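Local atomic coordinates of peptide ABC transporter permease (Staphylococcus hominis, PDB entry 6EXS), a protein that probably carries peptides across the bacterial membrane as a POT-family transporter and binds a thioalcohol-conjugated dipeptide, a precursor of human underarm malodour. Residues S61-M72 against L438-G449. Sequence-based numbering, arbitrary orientation.
Sequences SIMSVYGALIYM and LLTNASAQAING. With OLC ((2R)-2,3-dihydroxypropyl (9Z)-octadec-9-enoate), chain C.
Q445 lies along the backbone of S64 to A68, a worked example of how small residues let two membrane helices approach: the nearly antiparallel axes of 61-72 and 438-449 come to 7.4 Å. Its CB sits 3.4 Å from S64 O and also touches the N of A68. CG stays near the same two atoms before the chain bends (chi2 -79°) and brings CD past the CA of S64. At the tip the amide divides: NE2 lies 3.7 Å from CA of G67, which has no side chain, while OE1 takes weak hydrogen bonds from S64 OG and N448 ND2. N448 OD1 is bonded to S300 and Q304.

On one flank of Q445, S61 OG gives a firmer bond to G449 O, 2.7 Å long. On the other, A68 CB rests 3.4 Å from A442 O, and N441 OD1 stands 3.6 Å above the centre of the Y71 ring while L438 CD1 meets the ring edge. N441 ND2 is held by E303.

The Y71 side chain is about 6 Å from the bound conjugated peptide, placing the contact beside the substrate pocket. Helix 56-72, from the N-terminal half of this major facilitator chain, here meets helix 430-451 from the C-terminal half; helices 279-302, 249-273 and 110-137 pack around them.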
ATOM      1  N   SER A  61      -7.903  11.243  -7.964  1.00 38.70           N
ATOM      2  CA  SER A  61      -6.472  11.468  -8.209  1.00 39.18           C
ATOM      3  C   SER A  61      -5.677  11.555  -6.885  1.00 43.65           C
ATOM      4  O   SER A  61      -4.670  10.850  -6.752  1.00 43.96           O
ATOM      5  CB  SER A  61      -6.262  12.726  -9.049  1.00 42.87           C
ATOM      6  OG  SER A  61      -4.877  12.943  -9.257  1.00 52.12           O
ATOM      7  N   ILE A  62      -6.166  12.374  -5.898  1.00 38.77           N
ATOM      8  CA  ILE A  62      -5.573  12.542  -4.558  1.00 37.48           C
ATOM      9  C   ILE A  62      -5.362  11.177  -3.851  1.00 41.87           C
ATOM     10  O   ILE A  62      -4.267  10.922  -3.356  1.00 41.51           O
ATOM     11  CB  ILE A  62      -6.375  13.562  -3.690  1.00 39.89           C
ATOM     12  CG1 ILE A  62      -6.216  15.006  -4.244  1.00 40.81           C
ATOM     13  CG2 ILE A  62      -5.968  13.488  -2.200  1.00 39.02           C
ATOM     14  CD1 ILE A  62      -7.318  16.027  -3.877  1.00 40.80           C
ATOM     15  N   MET A  63      -6.395  10.302  -3.847  1.00 38.04           N
ATOM     16  CA  MET A  63      -6.354   8.957  -3.247  1.00 36.97           C
ATOM     17  C   MET A  63      -5.155   8.110  -3.736  1.00 41.66           C
ATOM     18  O   MET A  63      -4.437   7.523  -2.915  1.00 40.65           O
ATOM     19  CB  MET A  63      -7.681   8.206  -3.478  1.00 38.71           C
ATOM     20  CG  MET A  63      -8.837   8.754  -2.663  1.00 42.43           C
ATOM     21  SD  MET A  63      -8.666   8.572  -0.863  1.00 46.07           S
ATOM     22  CE  MET A  63      -9.164   6.869  -0.662  1.00 41.76           C
ATOM     23  N   SER A  64      -4.919   8.108  -5.070  1.00 38.28           N
ATOM     24  CA  SER A  64      -3.850   7.365  -5.728  1.00 36.97           C
ATOM     25  C   SER A  64      -2.473   7.970  -5.488  1.00 40.19           C
ATOM     26  O   SER A  64      -1.547   7.241  -5.154  1.00 38.45           O
ATOM     27  CB  SER A  64      -4.138   7.238  -7.216  1.00 39.29           C
ATOM     28  OG  SER A  64      -5.210   6.335  -7.411  1.00 45.03           O
ATOM     29  N   VAL A  65      -2.345   9.303  -5.637  1.00 38.49           N
ATOM     30  CA  VAL A  65      -1.096  10.046  -5.429  1.00 38.77           C
ATOM     31  C   VAL A  65      -0.655   9.904  -3.961  1.00 42.84           C
ATOM     32  O   VAL A  65       0.526   9.655  -3.690  1.00 43.88           O
ATOM     33  CB  VAL A  65      -1.219  11.515  -5.924  1.00 43.35           C
ATOM     34  CG1 VAL A  65      -0.020  12.367  -5.507  1.00 43.63           C
ATOM     35  CG2 VAL A  65      -1.410  11.565  -7.438  1.00 43.73           C
ATOM     36  N   TYR A  66      -1.624   9.979  -3.035  1.00 37.77           N
ATOM     37  CA  TYR A  66      -1.428   9.807  -1.598  1.00 36.86           C
ATOM     38  C   TYR A  66      -0.864   8.392  -1.317  1.00 40.94           C
ATOM     39  O   TYR A  66       0.145   8.274  -0.624  1.00 41.13           O
ATOM     40  CB  TYR A  66      -2.775  10.046  -0.891  1.00 37.56           C
ATOM     41  CG  TYR A  66      -2.780  10.109   0.621  1.00 39.43           C
ATOM     42  CD1 TYR A  66      -1.592  10.219   1.346  1.00 41.58           C
ATOM     43  CD2 TYR A  66      -3.973  10.063   1.331  1.00 39.85           C
ATOM     44  CE1 TYR A  66      -1.598  10.267   2.739  1.00 41.16           C
ATOM     45  CE2 TYR A  66      -3.989  10.122   2.723  1.00 40.39           C
ATOM     46  CZ  TYR A  66      -2.802  10.229   3.420  1.00 45.24           C
ATOM     47  OH  TYR A  66      -2.845  10.322   4.784  1.00 46.27           O
ATOM     48  N   GLY A  67      -1.491   7.362  -1.901  1.00 37.54           N
ATOM     49  CA  GLY A  67      -1.088   5.962  -1.794  1.00 36.63           C
ATOM     50  C   GLY A  67       0.297   5.721  -2.366  1.00 42.32           C
ATOM     51  O   GLY A  67       1.108   5.036  -1.744  1.00 41.58           O
ATOM     52  N   ALA A  68       0.596   6.326  -3.543  1.00 39.99           N
ATOM     53  CA  ALA A  68       1.900   6.256  -4.214  1.00 39.30           C
ATOM     54  C   ALA A  68       2.989   6.890  -3.343  1.00 43.54           C
ATOM     55  O   ALA A  68       4.089   6.336  -3.254  1.00 44.84           O
ATOM     56  CB  ALA A  68       1.836   6.967  -5.561  1.00 40.57           C
ATOM     57  N   LEU A  69       2.679   8.033  -2.678  1.00 38.74           N
ATOM     58  CA  LEU A  69       3.652   8.743  -1.842  1.00 38.08           C
ATOM     59  C   LEU A  69       3.982   8.007  -0.566  1.00 41.36           C
ATOM     60  O   LEU A  69       5.137   8.029  -0.167  1.00 41.45           O
ATOM     61  CB  LEU A  69       3.256  10.196  -1.563  1.00 38.19           C
ATOM     62  CG  LEU A  69       3.440  11.153  -2.754  1.00 43.69           C
ATOM     63  CD1 LEU A  69       2.650  12.414  -2.565  1.00 44.05           C
ATOM     64  CD2 LEU A  69       4.909  11.483  -3.000  1.00 45.76           C
ATOM     65  N   ILE A  70       3.004   7.307   0.038  1.00 37.76           N
ATOM     66  CA  ILE A  70       3.225   6.499   1.243  1.00 37.22           C
ATOM     67  C   ILE A  70       4.274   5.402   0.986  1.00 44.28           C
ATOM     68  O   ILE A  70       5.197   5.252   1.784  1.00 44.58           O
ATOM     69  CB  ILE A  70       1.886   5.951   1.824  1.00 38.22           C
ATOM     70  CG1 ILE A  70       1.178   7.048   2.632  1.00 36.96           C
ATOM     71  CG2 ILE A  70       2.108   4.675   2.680  1.00 36.98           C
ATOM     72  CD1 ILE A  70      -0.230   6.923   2.688  1.00 44.09           C
ATOM     73  N   TYR A  71       4.155   4.696  -0.159  1.00 42.93           N
ATOM     74  CA  TYR A  71       5.049   3.621  -0.589  1.00 43.55           C
ATOM     75  C   TYR A  71       6.408   4.146  -1.067  1.00 45.65           C
ATOM     76  O   TYR A  71       7.420   3.503  -0.787  1.00 44.22           O
ATOM     77  CB  TYR A  71       4.353   2.720  -1.633  1.00 46.76           C
ATOM     78  CG  TYR A  71       3.271   1.854  -1.015  1.00 51.10           C
ATOM     79  CD1 TYR A  71       2.001   2.365  -0.766  1.00 53.85           C
ATOM     80  CD2 TYR A  71       3.539   0.552  -0.606  1.00 52.77           C
ATOM     81  CE1 TYR A  71       1.025   1.605  -0.123  1.00 55.72           C
ATOM     82  CE2 TYR A  71       2.565  -0.225   0.028  1.00 53.99           C
ATOM     83  CZ  TYR A  71       1.306   0.308   0.265  1.00 64.79           C
ATOM     84  OH  TYR A  71       0.323  -0.437   0.879  1.00 69.98           O
ATOM     85  N   MET A  72       6.440   5.331  -1.745  1.00 41.70           N
ATOM     86  CA  MET A  72       7.676   5.987  -2.226  1.00 40.68           C
ATOM     87  C   MET A  72       8.545   6.486  -1.073  1.00 45.14           C
ATOM     88  O   MET A  72       9.764   6.370  -1.140  1.00 46.12           O
ATOM     89  CB  MET A  72       7.354   7.172  -3.150  1.00 42.61           C
ATOM     90  CG  MET A  72       7.384   6.842  -4.619  1.00 45.09           C
ATOM     91  SD  MET A  72       6.607   8.156  -5.586  1.00 47.86           S
ATOM     92  CE  MET A  72       6.098   7.244  -6.994  1.00 44.18           C
ATOM     93  N   LEU A 438       8.191  -3.169  -3.932  1.00 63.91           N
ATOM     94  CA  LEU A 438       7.420  -2.097  -3.303  1.00 61.58           C
ATOM     95  C   LEU A 438       7.014  -1.047  -4.365  1.00 62.50           C
ATOM     96  O   LEU A 438       5.917  -0.483  -4.292  1.00 61.73           O
ATOM     97  CB  LEU A 438       8.278  -1.459  -2.207  1.00 61.71           C
ATOM     98  CG  LEU A 438       7.576  -0.707  -1.080  1.00 66.09           C
ATOM     99  CD1 LEU A 438       6.550  -1.585  -0.350  1.00 66.09           C
ATOM    100  CD2 LEU A 438       8.579  -0.256  -0.084  1.00 68.11           C
ATOM    101  N   LEU A 439       7.887  -0.836  -5.375  1.00 56.60           N
ATOM    102  CA  LEU A 439       7.653   0.071  -6.487  1.00 55.15           C
ATOM    103  C   LEU A 439       6.596  -0.437  -7.470  1.00 56.00           C
ATOM    104  O   LEU A 439       5.999   0.387  -8.157  1.00 55.78           O
ATOM    105  CB  LEU A 439       8.956   0.448  -7.204  1.00 56.15           C
ATOM    106  CG  LEU A 439       9.688   1.665  -6.620  1.00 60.50           C
ATOM    107  CD1 LEU A 439      11.051   1.814  -7.230  1.00 61.72           C
ATOM    108  CD2 LEU A 439       8.890   2.960  -6.816  1.00 61.86           C
ATOM    109  N   THR A 440       6.313  -1.766  -7.516  1.00 49.93           N
ATOM    110  CA  THR A 440       5.233  -2.290  -8.370  1.00 48.66           C
ATOM    111  C   THR A 440       3.921  -1.648  -7.913  1.00 50.40           C
ATOM    112  O   THR A 440       3.068  -1.373  -8.748  1.00 50.07           O
ATOM    113  CB  THR A 440       5.143  -3.835  -8.381  1.00 56.20           C
ATOM    114  OG1 THR A 440       4.735  -4.339  -7.108  1.00 54.88           O
ATOM    115  CG2 THR A 440       6.425  -4.507  -8.816  1.00 57.15           C
ATOM    116  N   ASN A 441       3.799  -1.345  -6.592  1.00 46.38           N
ATOM    117  CA  ASN A 441       2.631  -0.689  -5.999  1.00 45.76           C
ATOM    118  C   ASN A 441       2.725   0.843  -6.056  1.00 48.91           C
ATOM    119  O   ASN A 441       1.761   1.492  -6.474  1.00 48.75           O
ATOM    120  CB  ASN A 441       2.346  -1.194  -4.582  1.00 48.58           C
ATOM    121  CG  ASN A 441       0.973  -0.783  -4.096  1.00 75.37           C
ATOM    122  OD1 ASN A 441       0.766   0.325  -3.581  1.00 72.49           O
ATOM    123  ND2 ASN A 441      -0.008  -1.639  -4.306  1.00 64.43           N
ATOM    124  N   ALA A 442       3.887   1.417  -5.669  1.00 44.89           N
ATOM    125  CA  ALA A 442       4.146   2.864  -5.711  1.00 44.42           C
ATOM    126  C   ALA A 442       3.990   3.437  -7.137  1.00 47.27           C
ATOM    127  O   ALA A 442       3.361   4.480  -7.302  1.00 47.47           O
ATOM    128  CB  ALA A 442       5.532   3.165  -5.170  1.00 45.40           C
ATOM    129  N   SER A 443       4.521   2.732  -8.159  1.00 42.29           N
ATOM    130  CA  SER A 443       4.403   3.119  -9.569  1.00 41.82           C
ATOM    131  C   SER A 443       2.977   2.952 -10.099  1.00 43.70           C
ATOM    132  O   SER A 443       2.512   3.840 -10.810  1.00 43.76           O
ATOM    133  CB  SER A 443       5.374   2.329 -10.437  1.00 44.40           C
ATOM    134  OG  SER A 443       6.695   2.624 -10.034  1.00 50.90           O
ATOM    135  N   ALA A 444       2.287   1.829  -9.760  1.00 38.76           N
ATOM    136  CA  ALA A 444       0.900   1.588 -10.187  1.00 38.61           C
ATOM    137  C   ALA A 444      -0.026   2.694  -9.677  1.00 41.35           C
ATOM    138  O   ALA A 444      -0.829   3.199 -10.449  1.00 42.31           O
ATOM    139  CB  ALA A 444       0.418   0.234  -9.700  1.00 38.82           C
ATOM    140  N   GLN A 445       0.129   3.104  -8.402  1.00 36.59           N
ATOM    141  CA  GLN A 445      -0.626   4.189  -7.774  1.00 36.08           C
ATOM    142  C   GLN A 445      -0.288   5.562  -8.382  1.00 41.49           C
ATOM    143  O   GLN A 445      -1.173   6.428  -8.468  1.00 40.72           O
ATOM    144  CB  GLN A 445      -0.422   4.182  -6.248  1.00 36.31           C
ATOM    145  CG  GLN A 445      -1.289   3.169  -5.492  1.00 41.47           C
ATOM    146  CD  GLN A 445      -2.718   3.643  -5.309  1.00 60.14           C
ATOM    147  OE1 GLN A 445      -3.479   3.822  -6.274  1.00 54.86           O
ATOM    148  NE2 GLN A 445      -3.137   3.802  -4.061  1.00 52.38           N
ATOM    149  N   ALA A 446       0.984   5.741  -8.832  1.00 39.58           N
ATOM    150  CA  ALA A 446       1.487   6.953  -9.504  1.00 40.58           C
ATOM    151  C   ALA A 446       0.845   7.111 -10.879  1.00 46.77           C
ATOM    152  O   ALA A 446       0.495   8.231 -11.245  1.00 48.55           O
ATOM    153  CB  ALA A 446       2.997   6.902  -9.641  1.00 41.60           C
ATOM    154  N   ILE A 447       0.679   5.999 -11.638  1.00 42.55           N
ATOM    155  CA  ILE A 447       0.009   5.995 -12.947  1.00 42.81           C
ATOM    156  C   ILE A 447      -1.500   6.257 -12.714  1.00 46.09           C
ATOM    157  O   ILE A 447      -2.104   7.064 -13.429  1.00 46.22           O
ATOM    158  CB  ILE A 447       0.261   4.670 -13.752  1.00 46.06           C
ATOM    159  CG1 ILE A 447       1.772   4.268 -13.854  1.00 46.90           C
ATOM    160  CG2 ILE A 447      -0.384   4.704 -15.130  1.00 47.13           C
ATOM    161  CD1 ILE A 447       2.793   5.297 -14.335  1.00 58.70           C
ATOM    162  N   ASN A 448      -2.086   5.594 -11.689  1.00 41.43           N
ATOM    163  CA  ASN A 448      -3.497   5.736 -11.299  1.00 40.85           C
ATOM    164  C   ASN A 448      -3.958   7.190 -11.087  1.00 45.42           C
ATOM    165  O   ASN A 448      -5.080   7.516 -11.475  1.00 44.66           O
ATOM    166  CB  ASN A 448      -3.817   4.891 -10.072  1.00 36.53           C
ATOM    167  CG  ASN A 448      -3.993   3.433 -10.369  1.00 48.85           C
ATOM    168  OD1 ASN A 448      -4.104   3.027 -11.526  1.00 42.17           O
ATOM    169  ND2 ASN A 448      -4.013   2.605  -9.323  1.00 38.32           N
ATOM    170  N   GLY A 449      -3.079   8.029 -10.510  1.00 41.91           N
ATOM    171  CA  GLY A 449      -3.311   9.442 -10.232  1.00 41.63           C
ATOM    172  C   GLY A 449      -3.621  10.276 -11.463  1.00 48.26           C
ATOM    173  O   GLY A 449      -4.309  11.297 -11.361  1.00 48.11           O
TER
HETATM  174  C10 OLC C 502      10.857  11.306   3.555  1.00 56.49           C
HETATM  175  C9  OLC C 502      10.381  12.099   2.603  1.00 56.80           C
HETATM  176  C11 OLC C 502      10.195  10.110   4.180  1.00 54.60           C
HETATM  177  C8  OLC C 502       9.055  12.007   1.904  1.00 56.82           C
HETATM  178  C24 OLC C 502      16.094   8.369  -4.835  1.00 68.59           C
HETATM  179  C12 OLC C 502      10.855   9.677   5.480  1.00 51.81           C
HETATM  180  C7  OLC C 502       9.153  12.237   0.396  1.00 56.32           C
HETATM  181  C6  OLC C 502       8.224  11.341  -0.410  1.00 55.36           C
HETATM  182  C5  OLC C 502       8.533  11.251  -1.899  1.00 56.10           C
HETATM  183  C4  OLC C 502       9.875  10.632  -2.255  1.00 57.31           C
HETATM  184  C3  OLC C 502       9.915  10.064  -3.665  1.00 60.03           C
HETATM  185  C2  OLC C 502      11.318   9.951  -4.257  1.00 63.52           C
HETATM  186  C21 OLC C 502      14.592   8.910  -2.876  1.00 67.52           C
HETATM  187  C1  OLC C 502      12.274   9.077  -3.496  1.00 66.06           C
HETATM  188  C22 OLC C 502      15.310   7.832  -3.658  1.00 68.05           C
HETATM  189  O19 OLC C 502      11.955   8.151  -2.798  1.00 67.31           O
HETATM  190  O25 OLC C 502      16.881   7.340  -5.424  1.00 69.03           O
HETATM  191  O23 OLC C 502      16.205   7.169  -2.769  1.00 69.30           O
HETATM  192  O20 OLC C 502      13.543   9.460  -3.711  1.00 67.33           O